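Local atomic coordinates of NUDIX hydrolase (Alicyclobacillus acidocaldarius subsp. acidocaldarius, PDB entry 3QSJ), a protein that probably hydrolyses phosphorus-containing acid anhydrides, as expected of a Nudix hydrolase, with the help of divalent metal ions. Residues E25-R30 and A177-A182; A11-I16 and F157-Q162; L105-Q110 and E166-G171; D50-E55 and G116-S121. One frame throughout, in Å; residues are numbered along the deposited sequence. Where two conformers were deposited one is given.

Contacts 1 and 2 lie in the core and build the same mixed sheet: strand 24-31 pairs antiparallel with 174-181, strand 7-18 parallel with 151-160, and the two pairs join through the neighbouring strands 7-18 and 24-31. Their chemistry is backbone hydrogen bonding between two apolar faces. Contact 3 is partly buried and irregular, with an arginine and a glutamine tying a loop to a helix start; this loop packs on contact 1 through Pro167 and Leu169. Contact 4 is a surface meeting of two helix starts, with a bridging water in place of direct hydrogen bonds, and acidic groups close together. Its centre is about 26 Å from that of contact 1 and about 18 Å from that of contact 3.

Contact 1 (E25-R30 and A177-A182); sequences EVLVVR and ALWTPA
Strands 24-31 and 174-181 pair antiparallel in the mixed sheet of the Nudix fold, with Val26 opposite Thr180 and Val28 opposite Leu178 in the hydrogen-bonded pairs. Thr180 N gives a nearly straight bond to Val26 O (2.9 Å), and Val28 N bonds to Leu178 O (3.0 Å). Reciprocal bonds close both pairs. Between them stands the non-hydrogen-bonded pair Leu27 and Trp179. Trp179 CG lies beside its backbone N, anti to the carbonyl carbon (chi1 -81°), and one face of the indole is turned to Leu27. Leu27 CD2 sits over that face as a CH-pi contact, 3.4 Å from the centroid of the five-membered ring. A branched aliphatic tip suits this broad flat surface. The indole also gives NE1 to Gly165 O and makes a cation-pi contact with Arg17. An alanine in place of Trp179 would probably leave Leu27 CD2 without the aromatic face it rests on and Gly165 O without its indole donor. On the Val26 face, one of two Val28 conformers sets CG2 tightly, if doubtfully, 3.5 Å from Thr180 CG2. The Leu27 face packs on Ile87 of helix 72-87 and the Val26 face on helix 198-209, the helix-covered sheet typical of the Nudix fold.

Contact 2 (A11-I16 and F157-Q162); sequences ATLVVI and FLCVGQ
The phenyl ring of Phe157 has Thr12 O near its plane, at an edge, while Phe157 CB meets Leu13 CD1 at 3.8 Å, the two side chains crossing at about a right angle. Asp72 of helix 72-87 touches Phe157 as well. Backbone bonds join strands 7-18 and 151-160 in parallel register, Leu13 beside Phe157 and Ile16 beside Val160. Phe157 N bonds to Thr12 O, and Phe157 O receives Val14 N at 2.8 Å. The ladder then passes to Cys159, whose N reaches Val14 O and whose O takes Ile16 N. It ends with Gly161 N on Ile16 O (2.7 Å), a nearly straight bond at 170°. A side-chain carbon on Gly161 would run into Val15 CG1, so glycine suits this close passage at the strand end.

On the Val14 face, Leu158 CD1 is the hub among the methyls: it meets Val14 CG1 at 3.7 Å and Ile16 CG2 at 3.8 Å. Ile16 CG1 lies between its backbone N and carbonyl carbon (chi1 68°), where it comes 3.5 Å from Cys159 O. Branched aliphatic residues fill this face, which helix 213-219 covers through Ala213, Ala216 and Met217. On the other face Cys159 SG, in one of its two conformers, lies 3.8 Å from Leu13 CD2 and 4.0 Å from Val15 CG2. There Leu13 packs on Leu80 and Thr83 of helix 72-87, while Val15 and Cys159 touch Leu91. A parallel strand pair buried between helices in this way belongs to the central mixed sheet of the Nudix alpha/beta/alpha sandwich.

Contact 3 (L105-Q110 and E166-G171); sequences LAPDEQ and EPRLHG
Leu105 O is gripped by two nitrogens of one guanidinium, Arg168 NH1 at 2.9 Å and Arg168 NH2 at 2.8 Å. The oxygen lies in the guanidinium plane, but the nitrogens meet it differently: NH1 approaches nearly in line with the carbonyl bond, NH2 from above the carbonyl plane. NH2 also bonds to Gln110 OE1 (2.8 Å), and Arg168 NE adds a weak bond to the same oxygen. In return Gln110 NE2 gives a bond to Arg168 O (2.9 Å). The two side chains run past each other in opposite directions, and each binds the other's residue; a glutamine, with acceptor and donor on one amide, fits this exchange well. In Gln110, CG anti to the backbone N (chi1 -178°) and an extended chain beyond it carry the amide toward Arg168. Arg168 bends at chi3 (56°), which turns NE out of an extended course. Pro107 N lies over one face of the guanidinium, offset toward the rim, 3.4 Å from Arg168 NH2, and a water links Pro107 O to His170 ND1. Gln110 NE2 lies 3.7 Å from His170 CB.

The contact fixes the 166-171 loop, between strands 151-160 and 174-181, against the start of helix 107-113. Both parts also meet the C-terminal end of helix 72-87: Gln110 NE2 bonds to Glu85 O, while the backbones of Leu105 and Arg168 bond to Gly88 and Ile87.

Contact 4 (D50-E55 and G116-S121); sequences DPSDAE and GGDALS
Ser52, in the first turn of helix 51-58, faces Asp118, which precedes helix 119-125, their CA atoms 6.0 Å apart. Asp50 is the N-cap of the first helix. Residues Gly116 to Ala119 form a type II' turn that leads into the second, and Gly117 suits it because its phi is positive (60°). Asp50 and Asp53 make a capping box, with Asp50 N bonded to Asp53 OD2 (2.9 Å). Asp50 OD2 accepts Ser52 N (2.9 Å) and Ser52 OG (2.7 Å), which reach it from opposite faces of the carboxylate plane. Ser52 OG stands between its own backbone N and carbonyl carbon (chi1 62°), within range of that oxygen. A water donates to the hydroxyl at 2.8 Å and accepts from Ser121 N at 3.0 Å, with a weak bond to Gly117 O besides. An alanine in place of Asp50 would probably leave Ser52 N and OG without their shared acceptor, the hydroxyl held by the water alone among the partners described. In one of its two conformers, Asp118 brings OD1 to 3.3 Å from Ser52 CB and to 4.3 Å from Asp50 OD2.

No direct hydrogen bond spans the two segments, so water carries the polar link. In that conformer the charges of Asp50 and Asp118 would probably disfavour each other, a doubtful reading because Asp118 has a second position; the two hydrogen bonds donated to Asp50 OD2 would probably offset part of its negative charge.

Contact 1 (E25-R30 and A177-A182)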
loop_
_atom_site.group_PDB
_atom_site.type_symbol
_atom_site.label_atom_id
_atom_site.label_comp_id
_atom_site.label_asym_id
_atom_site.label_seq_id
_atom_site.Cartn_x
_atom_site.Cartn_y
_atom_site.Cartn_z
ATOM N N GLU A 25 6.227 -3.826 -12.802
ATOM C CA GLU A 25 6.525 -2.497 -12.285
ATOM C C GLU A 25 5.677 -2.305 -11.057
ATOM O O GLU A 25 4.612 -2.901 -10.966
ATOM C CB GLU A 25 6.189 -1.420 -13.326
ATOM C CG GLU A 25 7.160 -1.557 -14.474
ATOM C CD GLU A 25 6.892 -0.737 -15.705
ATOM O OE1 GLU A 25 5.889 0.023 -15.718
ATOM O OE2 GLU A 25 7.718 -0.838 -16.651
ATOM N N VAL A 26 6.106 -1.418 -10.146
ATOM C CA VAL A 26 5.448 -1.253 -8.830
ATOM C C VAL A 26 5.503 0.213 -8.423
ATOM O O VAL A 26 6.454 0.896 -8.819
ATOM C CB VAL A 26 6.155 -2.192 -7.798
ATOM C CG1 VAL A 26 7.671 -1.885 -7.644
ATOM C CG2 VAL A 26 5.431 -2.196 -6.450
ATOM N N LEU A 27 4.530 0.693 -7.614
ATOM C CA LEU A 27 4.529 2.063 -7.161
ATOM C C LEU A 27 5.365 2.132 -5.890
ATOM O O LEU A 27 5.103 1.425 -4.884
ATOM C CB LEU A 27 3.099 2.540 -6.844
ATOM C CG LEU A 27 2.250 2.965 -8.023
ATOM C CD1 LEU A 27 0.848 3.299 -7.540
ATOM C CD2 LEU A 27 2.858 4.235 -8.701
ATOM N N VAL A 28 6.344 2.988 -5.913
ATOM C CA VAL A 28 7.136 3.175 -4.706
ATOM C C VAL A 28 7.135 4.634 -4.397
ATOM O O VAL A 28 6.873 5.467 -5.281
ATOM C CB VAL A 28 8.578 2.607 -4.813
ATOM C CG1 VAL A 28 8.571 1.076 -4.868
ATOM C CG2 VAL A 28 9.334 3.201 -6.006
ATOM N N VAL A 29 7.463 4.956 -3.149
ATOM C CA VAL A 29 7.585 6.351 -2.705
ATOM C C VAL A 29 8.895 6.530 -1.938
ATOM O O VAL A 29 9.453 5.550 -1.441
ATOM C CB VAL A 29 6.385 6.772 -1.842
ATOM C CG1 VAL A 29 5.064 6.637 -2.659
ATOM C CG2 VAL A 29 6.320 5.962 -0.535
ATOM N N ARG A 30 9.397 7.774 -1.833
ATOM C CA ARG A 30 10.580 7.984 -0.996
ATOM C C ARG A 30 10.269 9.041 0.050
ATOM O O ARG A 30 9.771 10.103 -0.288
ATOM C CB ARG A 30 11.791 8.416 -1.845
ATOM C CG ARG A 30 13.004 8.701 -0.920
ATOM C CD ARG A 30 14.264 8.987 -1.701
ATOM N NE ARG A 30 14.139 10.173 -2.547
ATOM C CZ ARG A 30 15.097 10.545 -3.380
ATOM N NH1 ARG A 30 16.243 9.880 -3.420
ATOM N NH2 ARG A 30 14.924 11.591 -4.174
ATOM N N ALA A 177 7.585 9.778 -5.990
ATOM C CA ALA A 177 6.656 8.654 -6.135
ATOM C C ALA A 177 6.643 8.326 -7.590
ATOM O O ALA A 177 6.541 9.236 -8.429
ATOM C CB ALA A 177 5.268 9.046 -5.687
ATOM N N LEU A 178 6.831 7.037 -7.920
ATOM C CA LEU A 178 6.876 6.641 -9.306
ATOM C C LEU A 178 6.606 5.171 -9.537
ATOM O O LEU A 178 6.652 4.376 -8.593
ATOM C CB LEU A 178 8.186 7.068 -9.999
ATOM C CG LEU A 178 9.574 6.450 -9.647
ATOM C CD1 LEU A 178 9.701 5.898 -8.303
ATOM C CD2 LEU A 178 10.148 5.604 -10.749
ATOM N N TRP A 179 6.311 4.846 -10.805
ATOM C CA TRP A 179 6.179 3.456 -11.230
ATOM C C TRP A 179 7.591 2.998 -11.612
ATOM O O TRP A 179 8.193 3.499 -12.594
ATOM C CB TRP A 179 5.281 3.361 -12.473
ATOM C CG TRP A 179 3.826 3.406 -12.152
ATOM C CD1 TRP A 179 2.953 4.443 -12.355
ATOM C CD2 TRP A 179 3.048 2.309 -11.679
ATOM N NE1 TRP A 179 1.656 4.026 -12.109
ATOM C CE2 TRP A 179 1.690 2.720 -11.678
ATOM C CE3 TRP A 179 3.364 0.989 -11.289
ATOM C CZ2 TRP A 179 0.653 1.866 -11.281
ATOM C CZ3 TRP A 179 2.324 0.149 -10.918
ATOM C CH2 TRP A 179 1.004 0.626 -10.831
ATOM N N THR A 180 8.109 2.011 -10.897
ATOM C CA THR A 180 9.446 1.550 -11.247
ATOM C C THR A 180 9.497 0.057 -11.527
ATOM O O THR A 180 8.818 -0.707 -10.838
ATOM C CB THR A 180 10.466 1.904 -10.106
ATOM O OG1 THR A 180 11.777 1.503 -10.513
ATOM C CG2 THR A 180 10.123 1.226 -8.784
ATOM N N PRO A 181 10.293 -0.417 -12.496
ATOM C CA PRO A 181 10.471 -1.875 -12.611
ATOM C C PRO A 181 11.048 -2.345 -11.254
ATOM O O PRO A 181 11.890 -1.643 -10.671
ATOM C CB PRO A 181 11.522 -2.014 -13.711
ATOM C CG PRO A 181 11.513 -0.764 -14.429
ATOM C CD PRO A 181 11.133 0.308 -13.480
ATOM N N ALA A 182 10.548 -3.459 -10.711
ATOM C CA ALA A 182 11.002 -3.983 -9.390
ATOM C C ALA A 182 12.505 -4.338 -9.401
ATOM O O ALA A 182 13.199 -4.090 -8.416
ATOM C CB ALA A 182 10.152 -5.190 -8.989
#

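Contact 2 (A11-I16 and F157-Q162)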
loop_
_atom_site.group_PDB
_atom_site.type_symbol
_atom_site.label_atom_id
_atom_site.label_comp_id
_atom_site.label_asym_id
_atom_site.label_seq_id
_atom_site.Cartn_x
_atom_site.Cartn_y
_atom_site.Cartn_z
ATOM N N ALA A 11 -0.154 -1.312 7.786
ATOM C CA ALA A 11 -0.348 -2.072 6.543
ATOM C C ALA A 11 0.205 -1.307 5.420
ATOM O O ALA A 11 0.305 -0.060 5.447
ATOM C CB ALA A 11 -1.829 -2.345 6.279
ATOM N N THR A 12 0.605 -2.062 4.412
ATOM C CA THR A 12 1.261 -1.540 3.228
ATOM C C THR A 12 0.631 -2.140 1.984
ATOM O O THR A 12 0.350 -3.339 1.957
ATOM C CB THR A 12 2.762 -1.888 3.313
ATOM O OG1 THR A 12 3.295 -1.249 4.475
ATOM C CG2 THR A 12 3.519 -1.314 2.143
ATOM N N LEU A 13 0.549 -1.327 0.920
ATOM C CA LEU A 13 -0.038 -1.774 -0.348
ATOM C C LEU A 13 1.012 -1.788 -1.418
ATOM O O LEU A 13 1.672 -0.779 -1.698
ATOM C CB LEU A 13 -1.208 -0.872 -0.795
ATOM C CG LEU A 13 -2.082 -1.465 -1.909
ATOM C CD1 LEU A 13 -2.658 -2.825 -1.473
ATOM C CD2 LEU A 13 -3.192 -0.441 -2.297
ATOM N N VAL A 14 1.121 -2.949 -2.098
ATOM C CA VAL A 14 2.100 -3.160 -3.153
ATOM C C VAL A 14 1.251 -3.141 -4.410
ATOM O O VAL A 14 0.521 -4.120 -4.686
ATOM C CB VAL A 14 2.839 -4.506 -2.951
ATOM C CG1 VAL A 14 3.914 -4.710 -4.039
ATOM C CG2 VAL A 14 3.463 -4.584 -1.547
ATOM N N VAL A 15 1.319 -2.030 -5.145
ATOM C CA VAL A 15 0.483 -1.847 -6.356
ATOM C C VAL A 15 1.368 -2.136 -7.551
ATOM O O VAL A 15 2.379 -1.451 -7.770
ATOM C CB VAL A 15 -0.099 -0.408 -6.405
ATOM C CG1 VAL A 15 -1.082 -0.266 -7.576
ATOM C CG2 VAL A 15 -0.784 -0.038 -5.075
ATOM N N ILE A 16 0.980 -3.117 -8.341
ATOM C CA ILE A 16 1.790 -3.533 -9.496
ATOM C C ILE A 16 1.115 -3.505 -10.843
ATOM O O ILE A 16 -0.102 -3.411 -10.938
ATOM C CB ILE A 16 2.282 -5.000 -9.264
ATOM C CG1 ILE A 16 1.095 -6.030 -9.308
ATOM C CG2 ILE A 16 3.148 -5.110 -8.012
ATOM C CD1 ILE A 16 1.578 -7.562 -9.263
ATOM N N PHE A 157 -0.277 -6.237 1.455
ATOM C CA PHE A 157 -1.282 -6.605 0.481
ATOM C C PHE A 157 -0.755 -6.248 -0.884
ATOM O O PHE A 157 -0.034 -5.224 -1.068
ATOM C CB PHE A 157 -2.620 -5.850 0.747
ATOM C CG PHE A 157 -3.238 -6.330 2.028
ATOM C CD1 PHE A 157 -4.029 -7.483 2.049
ATOM C CD2 PHE A 157 -3.040 -5.632 3.210
ATOM C CE1 PHE A 157 -4.615 -7.918 3.247
ATOM C CE2 PHE A 157 -3.603 -6.087 4.411
ATOM C CZ PHE A 157 -4.284 -7.294 4.433
ATOM N N LEU A 158 -1.197 -7.029 -1.846
ATOM C CA LEU A 158 -0.852 -6.801 -3.251
ATOM C C LEU A 158 -2.146 -6.510 -4.053
ATOM O O LEU A 158 -3.167 -7.151 -3.796
ATOM C CB LEU A 158 -0.220 -8.119 -3.785
ATOM C CG LEU A 158 0.228 -8.095 -5.240
ATOM C CD1 LEU A 158 1.586 -7.323 -5.347
ATOM C CD2 LEU A 158 0.511 -9.542 -5.740
ATOM N N CYS A 159 -2.076 -5.609 -5.054
ATOM C CA CYS A 159 -3.183 -5.387 -5.991
ATOM C C CYS A 159 -2.617 -4.926 -7.288
ATOM O O CYS A 159 -1.434 -4.585 -7.378
ATOM C CB CYS A 159 -4.252 -4.447 -5.461
ATOM S SG CYS A 159 -3.678 -2.745 -5.291
ATOM N N VAL A 160 -3.436 -4.993 -8.328
ATOM C CA VAL A 160 -2.953 -4.645 -9.661
ATOM C C VAL A 160 -3.502 -3.264 -10.029
ATOM O O VAL A 160 -4.694 -2.988 -9.810
ATOM C CB VAL A 160 -3.458 -5.717 -10.662
ATOM C CG1 VAL A 160 -3.044 -5.348 -12.098
ATOM C CG2 VAL A 160 -2.885 -7.059 -10.292
ATOM N N GLY A 161 -2.622 -2.406 -10.531
ATOM C CA GLY A 161 -3.020 -1.066 -10.957
ATOM C C GLY A 161 -2.662 -0.821 -12.413
ATOM O O GLY A 161 -2.028 0.184 -12.724
ATOM N N GLN A 162 -3.082 -1.706 -13.329
ATOM C CA GLN A 162 -2.748 -1.564 -14.757
ATOM C C GLN A 162 -3.419 -0.331 -15.378
ATOM O O GLN A 162 -2.957 0.199 -16.399
ATOM C CB GLN A 162 -3.184 -2.838 -15.494
ATOM C CG GLN A 162 -2.448 -3.086 -16.810
ATOM C CD GLN A 162 -1.017 -3.513 -16.578
ATOM O OE1 GLN A 162 -0.742 -4.463 -15.822
ATOM N NE2 GLN A 162 -0.086 -2.834 -17.267
#

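Contact 3 (L105-Q110 and E166-G171)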
loop_
_atom_site.group_PDB
_atom_site.type_symbol
_atom_site.label_atom_id
_atom_site.label_comp_id
_atom_site.label_asym_id
_atom_site.label_seq_id
_atom_site.Cartn_x
_atom_site.Cartn_y
_atom_site.Cartn_z
ATOM N N LEU A 105 -8.297 10.905 -7.456
ATOM C CA LEU A 105 -8.879 11.939 -6.604
ATOM C C LEU A 105 -8.370 13.267 -7.124
ATOM O O LEU A 105 -7.230 13.373 -7.583
ATOM C CB LEU A 105 -8.365 11.758 -5.153
ATOM C CG LEU A 105 -8.824 10.500 -4.435
ATOM C CD1 LEU A 105 -7.951 10.281 -3.189
ATOM C CD2 LEU A 105 -10.324 10.615 -4.047
ATOM N N ALA A 106 -9.200 14.293 -7.039
ATOM C CA ALA A 106 -8.781 15.631 -7.403
ATOM C C ALA A 106 -7.792 16.088 -6.288
ATOM O O ALA A 106 -7.880 15.590 -5.161
ATOM C CB ALA A 106 -9.994 16.564 -7.434
ATOM N N PRO A 107 -6.863 17.014 -6.583
ATOM C CA PRO A 107 -5.949 17.517 -5.536
ATOM C C PRO A 107 -6.650 17.865 -4.226
ATOM O O PRO A 107 -6.158 17.481 -3.166
ATOM C CB PRO A 107 -5.344 18.777 -6.173
ATOM C CG PRO A 107 -5.410 18.539 -7.619
ATOM C CD PRO A 107 -6.628 17.701 -7.876
ATOM N N ASP A 108 -7.827 18.555 -4.297
ATOM C CA ASP A 108 -8.577 18.981 -3.094
ATOM C C ASP A 108 -9.129 17.818 -2.278
ATOM O O ASP A 108 -9.164 17.903 -1.061
ATOM C CB ASP A 108 -9.711 19.938 -3.454
ATOM C CG ASP A 108 -9.356 21.418 -3.426
ATOM O OD1 ASP A 108 -8.167 21.748 -3.177
ATOM O OD2 ASP A 108 -10.265 22.251 -3.648
ATOM N N GLU A 109 -9.545 16.734 -2.936
ATOM C CA GLU A 109 -10.078 15.558 -2.224
ATOM C C GLU A 109 -8.909 14.863 -1.584
ATOM O O GLU A 109 -9.027 14.420 -0.456
ATOM C CB GLU A 109 -10.794 14.588 -3.185
ATOM C CG GLU A 109 -11.966 15.241 -3.914
ATOM C CD GLU A 109 -12.637 14.369 -4.943
ATOM O OE1 GLU A 109 -11.931 13.852 -5.840
ATOM O OE2 GLU A 109 -13.874 14.204 -4.852
ATOM N N GLN A 110 -7.761 14.768 -2.298
ATOM C CA GLN A 110 -6.556 14.153 -1.676
ATOM C C GLN A 110 -6.141 15.008 -0.475
ATOM O O GLN A 110 -5.816 14.476 0.573
ATOM C CB GLN A 110 -5.388 14.015 -2.671
ATOM C CG GLN A 110 -4.148 13.340 -2.083
ATOM C CD GLN A 110 -3.017 13.187 -3.081
ATOM O OE1 GLN A 110 -3.074 13.675 -4.240
ATOM N NE2 GLN A 110 -1.964 12.506 -2.673
ATOM N N GLU A 166 -0.362 8.349 -13.250
ATOM C CA GLU A 166 0.797 8.662 -12.404
ATOM C C GLU A 166 0.419 8.968 -10.943
ATOM O O GLU A 166 -0.617 9.599 -10.693
ATOM C CB GLU A 166 1.611 9.836 -13.017
ATOM C CG GLU A 166 2.110 9.506 -14.425
ATOM C CD GLU A 166 3.027 8.295 -14.521
ATOM O OE1 GLU A 166 3.708 7.970 -13.524
ATOM O OE2 GLU A 166 3.083 7.679 -15.605
ATOM N N PRO A 167 1.293 8.579 -9.983
ATOM C CA PRO A 167 1.023 8.927 -8.555
ATOM C C PRO A 167 1.156 10.444 -8.407
ATOM O O PRO A 167 1.865 11.106 -9.191
ATOM C CB PRO A 167 2.179 8.220 -7.793
ATOM C CG PRO A 167 3.263 8.074 -8.776
ATOM C CD PRO A 167 2.575 7.869 -10.135
ATOM N N ARG A 168 0.410 11.018 -7.476
ATOM C CA ARG A 168 0.432 12.457 -7.255
ATOM C C ARG A 168 0.625 12.642 -5.770
ATOM O O ARG A 168 -0.167 12.126 -4.971
ATOM C CB ARG A 168 -0.859 13.098 -7.685
ATOM C CG ARG A 168 -0.720 14.633 -7.802
ATOM C CD ARG A 168 -2.039 15.379 -8.036
ATOM N NE ARG A 168 -2.993 15.045 -6.980
ATOM C CZ ARG A 168 -4.216 14.572 -7.183
ATOM N NH1 ARG A 168 -4.708 14.482 -8.416
ATOM N NH2 ARG A 168 -4.984 14.259 -6.157
ATOM N N LEU A 169 1.623 13.454 -5.420
ATOM C CA LEU A 169 1.929 13.730 -4.032
ATOM C C LEU A 169 1.082 14.867 -3.495
ATOM O O LEU A 169 0.701 15.769 -4.243
ATOM C CB LEU A 169 3.438 14.100 -3.891
ATOM C CG LEU A 169 4.436 13.033 -4.360
ATOM C CD1 LEU A 169 5.894 13.556 -4.170
ATOM C CD2 LEU A 169 4.226 11.749 -3.558
ATOM N N HIS A 170 0.887 14.863 -2.159
ATOM C CA HIS A 170 0.258 15.930 -1.391
ATOM C C HIS A 170 1.217 16.225 -0.261
ATOM O O HIS A 170 1.654 15.292 0.427
ATOM C CB HIS A 170 -1.084 15.504 -0.773
ATOM C CG HIS A 170 -1.606 16.559 0.170
ATOM N ND1 HIS A 170 -2.207 17.715 -0.308
ATOM C CD2 HIS A 170 -1.471 16.666 1.520
ATOM C CE1 HIS A 170 -2.446 18.470 0.755
ATOM N NE2 HIS A 170 -1.996 17.903 1.876
ATOM N N GLY A 171 1.512 17.490 -0.023
ATOM C CA GLY A 171 2.373 17.811 1.109
ATOM C C GLY A 171 3.828 17.450 0.901
ATOM O O GLY A 171 4.220 17.039 -0.198
HETATM O O HOH W 1 -3.460 17.810 -2.928
#

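Contact 4 (D50-E55 and G116-S121)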
loop_
_atom_site.group_PDB
_atom_site.type_symbol
_atom_site.label_atom_id
_atom_site.label_comp_id
_atom_site.label_asym_id
_atom_site.label_seq_id
_atom_site.Cartn_x
_atom_site.Cartn_y
_atom_site.Cartn_z
ATOM N N ASP A 50 -5.910 2.967 11.608
ATOM C CA ASP A 50 -6.768 4.023 12.210
ATOM C C ASP A 50 -8.110 3.358 12.597
ATOM O O ASP A 50 -8.520 2.418 11.901
ATOM C CB ASP A 50 -7.010 5.127 11.168
ATOM C CG ASP A 50 -7.936 6.289 11.598
ATOM O OD1 ASP A 50 -7.446 7.225 12.276
ATOM O OD2 ASP A 50 -9.174 6.211 11.329
ATOM N N PRO A 51 -8.841 3.862 13.620
ATOM C CA PRO A 51 -10.128 3.220 14.003
ATOM C C PRO A 51 -11.139 3.142 12.874
ATOM O O PRO A 51 -11.865 2.156 12.812
ATOM C CB PRO A 51 -10.666 4.127 15.114
ATOM C CG PRO A 51 -9.407 4.748 15.731
ATOM C CD PRO A 51 -8.458 4.931 14.579
ATOM N N SER A 52 -11.203 4.170 11.971
ATOM C CA SER A 52 -12.215 4.115 10.891
ATOM C C SER A 52 -11.926 2.986 9.896
ATOM O O SER A 52 -12.789 2.699 9.080
ATOM C CB SER A 52 -12.351 5.451 10.149
ATOM O OG SER A 52 -11.139 5.833 9.503
ATOM N N ASP A 53 -10.696 2.381 9.922
ATOM C CA ASP A 53 -10.365 1.319 8.960
ATOM C C ASP A 53 -11.258 0.084 9.169
ATOM O O ASP A 53 -11.837 -0.408 8.191
ATOM C CB ASP A 53 -8.874 0.942 8.990
ATOM C CG ASP A 53 -8.002 2.120 8.569
ATOM O OD1 ASP A 53 -8.540 3.057 7.917
ATOM O OD2 ASP A 53 -6.806 2.129 8.927
ATOM N N ALA A 54 -11.401 -0.389 10.437
ATOM C CA ALA A 54 -12.270 -1.534 10.698
ATOM C C ALA A 54 -13.734 -1.167 10.422
ATOM O O ALA A 54 -14.473 -2.009 9.925
ATOM C CB ALA A 54 -12.117 -1.982 12.142
ATOM N N GLU A 55 -14.109 0.111 10.604
ATOM C CA GLU A 55 -15.517 0.523 10.341
ATOM C C GLU A 55 -15.819 0.403 8.827
ATOM O O GLU A 55 -16.834 -0.188 8.416
ATOM C CB GLU A 55 -15.747 1.965 10.790
ATOM C CG GLU A 55 -15.620 2.179 12.296
ATOM C CD GLU A 55 -16.020 3.570 12.741
ATOM O OE1 GLU A 55 -15.301 4.538 12.399
ATOM O OE2 GLU A 55 -17.048 3.691 13.442
ATOM N N GLY A 116 -6.735 13.418 7.749
ATOM C CA GLY A 116 -6.915 12.241 8.584
ATOM C C GLY A 116 -8.311 12.125 9.161
ATOM O O GLY A 116 -9.289 12.547 8.533
ATOM N N GLY A 117 -8.398 11.569 10.368
ATOM C CA GLY A 117 -9.680 11.341 11.001
ATOM C C GLY A 117 -10.512 10.425 10.133
ATOM O O GLY A 117 -9.968 9.512 9.481
ATOM N N ASP A 118 -11.823 10.695 10.092
ATOM C CA ASP A 118 -12.785 9.895 9.317
ATOM C C ASP A 118 -13.080 10.521 7.938
ATOM O O ASP A 118 -14.152 10.281 7.392
ATOM C CB ASP A 118 -14.085 9.655 10.133
ATOM C CG ASP A 118 -13.837 9.180 11.553
ATOM O OD1 ASP A 118 -12.953 8.319 11.744
ATOM O OD2 ASP A 118 -14.493 9.707 12.481
ATOM N N ALA A 119 -12.118 11.282 7.364
ATOM C CA ALA A 119 -12.284 11.922 6.047
ATOM C C ALA A 119 -12.591 10.911 4.906
ATOM O O ALA A 119 -13.491 11.153 4.089
ATOM C CB ALA A 119 -11.046 12.726 5.687
ATOM N N LEU A 120 -11.848 9.816 4.839
ATOM C CA LEU A 120 -12.111 8.831 3.781
ATOM C C LEU A 120 -13.430 8.130 3.993
ATOM O O LEU A 120 -14.242 8.039 3.058
ATOM C CB LEU A 120 -10.988 7.798 3.677
ATOM C CG LEU A 120 -11.246 6.716 2.603
ATOM C CD1 LEU A 120 -11.533 7.335 1.214
ATOM C CD2 LEU A 120 -10.056 5.777 2.573
ATOM N N SER A 121 -13.692 7.666 5.234
ATOM C CA SER A 121 -14.964 7.013 5.560
ATOM C C SER A 121 -16.169 7.899 5.185
ATOM O O SER A 121 -17.126 7.415 4.552
ATOM C CB SER A 121 -14.976 6.649 7.045
ATOM O OG SER A 121 -16.213 6.073 7.402
HETATM O O HOH W 2 -11.557 7.364 7.251
#